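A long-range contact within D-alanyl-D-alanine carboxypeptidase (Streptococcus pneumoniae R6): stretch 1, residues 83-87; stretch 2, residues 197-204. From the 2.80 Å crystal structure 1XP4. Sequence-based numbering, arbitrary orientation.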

# COMPACT_ATOMS: atom_id res chain seq x y z
N ASN A 83 11.73 12.99 14.96
CA ASN A 83 12.76 13.43 14.03
C ASN A 83 14.10 12.88 14.48
O ASN A 83 14.19 12.13 15.45
CB ASN A 83 12.84 14.95 14.00
CG ASN A 83 12.17 15.56 12.79
OD1 ASN A 83 12.40 15.13 11.66
ND2 ASN A 83 11.34 16.57 13.02
N ILE A 84 15.14 13.28 13.75
CA ILE A 84 16.50 12.85 14.04
C ILE A 84 17.40 14.03 13.74
O ILE A 84 17.05 14.90 12.94
CB ILE A 84 16.89 11.64 13.16
CG1 ILE A 84 16.86 12.03 11.69
CG2 ILE A 84 15.93 10.49 13.39
CD1 ILE A 84 17.19 10.89 10.75
N PRO A 85 18.57 14.10 14.38
CA PRO A 85 19.49 15.21 14.13
C PRO A 85 19.82 15.36 12.65
O PRO A 85 20.07 14.37 11.97
CB PRO A 85 20.71 14.83 14.95
CG PRO A 85 20.12 14.03 16.09
CD PRO A 85 19.13 13.17 15.38
N MSE A 86 19.80 16.60 12.16
CA MSE A 86 20.13 16.89 10.76
C MSE A 86 20.98 18.14 10.70
O MSE A 86 20.80 18.99 9.83
CB MSE A 86 18.85 17.10 9.95
CG MSE A 86 18.11 15.83 9.64
SE MSE A 86 16.49 16.16 8.67
CE MSE A 86 15.67 14.43 8.94
N GLU A 87 21.93 18.22 11.62
CA GLU A 87 22.80 19.38 11.72
C GLU A 87 23.65 19.69 10.51
O GLU A 87 24.25 20.75 10.43
CB GLU A 87 23.68 19.25 12.97
CG GLU A 87 22.92 19.45 14.28
CD GLU A 87 22.15 20.77 14.29
OE1 GLU A 87 22.76 21.80 13.92
OE2 GLU A 87 20.96 20.78 14.68
N THR A 197 20.94 3.05 8.71
CA THR A 197 21.88 4.11 9.02
C THR A 197 21.50 5.39 8.31
O THR A 197 21.09 5.37 7.15
CB THR A 197 23.31 3.74 8.59
OG1 THR A 197 23.45 2.31 8.53
CG2 THR A 197 24.31 4.28 9.59
N PHE A 198 21.63 6.51 9.01
CA PHE A 198 21.31 7.81 8.44
C PHE A 198 22.53 8.70 8.53
O PHE A 198 22.77 9.35 9.55
CB PHE A 198 20.16 8.47 9.19
CG PHE A 198 19.76 9.80 8.61
CD1 PHE A 198 19.10 9.87 7.39
CD2 PHE A 198 20.05 10.98 9.28
CE1 PHE A 198 18.73 11.10 6.84
CE2 PHE A 198 19.70 12.22 8.74
CZ PHE A 198 19.03 12.27 7.51
N ALA A 199 23.32 8.71 7.47
CA ALA A 199 24.53 9.51 7.44
C ALA A 199 25.38 9.28 8.68
O ALA A 199 25.84 10.23 9.30
CB ALA A 199 24.16 10.99 7.33
N GLY A 200 25.58 8.02 9.05
CA GLY A 200 26.40 7.73 10.21
C GLY A 200 25.70 7.17 11.43
O GLY A 200 26.03 6.07 11.88
N MSE A 201 24.75 7.90 12.00
CA MSE A 201 24.04 7.41 13.19
C MSE A 201 23.05 6.32 12.80
O MSE A 201 22.70 6.17 11.63
CB MSE A 201 23.30 8.55 13.88
CG MSE A 201 22.04 8.98 13.16
SE MSE A 201 21.01 10.25 14.17
CE MSE A 201 20.26 9.06 15.49
N THR A 202 22.60 5.55 13.79
CA THR A 202 21.66 4.48 13.53
C THR A 202 20.21 4.89 13.83
O THR A 202 19.93 5.44 14.90
CB THR A 202 22.01 3.22 14.37
OG1 THR A 202 23.40 2.96 14.26
CG2 THR A 202 21.24 2.00 13.89
N ILE A 203 19.31 4.64 12.89
CA ILE A 203 17.91 4.95 13.13
C ILE A 203 17.16 3.64 13.36
O ILE A 203 17.53 2.60 12.81
CB ILE A 203 17.26 5.73 11.95
CG1 ILE A 203 17.30 4.90 10.66
CG2 ILE A 203 17.97 7.05 11.75
CD1 ILE A 203 16.74 5.62 9.49
N THR A 204 16.13 3.69 14.19
CA THR A 204 15.35 2.51 14.52
C THR A 204 13.95 2.62 13.95
O THR A 204 13.37 3.71 13.91
CB THR A 204 15.24 2.34 16.06
OG1 THR A 204 16.54 2.13 16.61
CG2 THR A 204 14.34 1.17 16.42

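This contact is a matter of shape. No hydrogen bond crosses between the two stretches, and the contact consists mainly of apolar side chains packed together. The buried surface is small, 242 Å² with both sides summed.

Stretch 2 supplies the hollow. Its chain runs out along a strand to Phe198, turns through Ala199 and Gly200, and returns as a strand from Met201 to Thr204. The turn is closed by a backbone hydrogen bond from Phe198 N to Met201 O, 2.9 Å, and a weak one from Met201 N to Phe198 O, 3.5 Å. Gly200 suits this turn: at its backbone angles a CB would jam against the carbonyl O of Ala199. Phe198, Met201 and Ile203 all point their CA-to-CB bonds toward stretch 1. Thr202 and Thr204, which alternate with Met201 and Ile203 along the returning strand, do not reach it.

Stretch 1 has no regular secondary structure. Its main bump is Ile84, a buried residue whose CA-to-CB bond also points toward stretch 2. With chi1 in p and chi2 in t, its side chain extends so that CD1 enters the hollow. CD1 lies over one face of the Phe198 ring, 3.5 Å from the ring centroid and 22° off the normal, as a CH-pi contact. The closest approach is tight: Ile84 CD1 is 3.2 Å from Phe198 CD2. The same methyl meets Ile203, with Ile84 CD1 4.0 Å from Ile203 CG2. One methyl thus touches both the aromatic face and a branched side chain on the neighbouring strand. Met201 lies farther up the side chain, its SE 4.5 Å from Ile84 CB, at the outer limit of contact.

Met201 makes a closer contact with Pro85. Met201 SE lies 3.7 Å from Pro85 CD, so the selenium rests against the proline ring. Both residues are exposed, although each covers part of the other.

The Phe198 ring has other neighbours besides Ile84. Pro85 O sits at the ring edge, near its plane, 3.9 Å from Phe198 CE2. Met86 CG approaches the same Phe198 CE2 at 4.0 Å, obliquely. The CA-to-CB bond of Met86 points sideways, but the end of its side chain comes nearer to stretch 2. Both Met86 and Met201 are selenomethionines.

Asn83 and Glu87, at the ends of stretch 1, make no contact with stretch 2. The fit therefore rests on three consecutive residues, with Ile84 the residue most covered by the other stretch. Phe198 touches all three: Ile84 over a face, Pro85 O at the edge, Met86 CG obliquely.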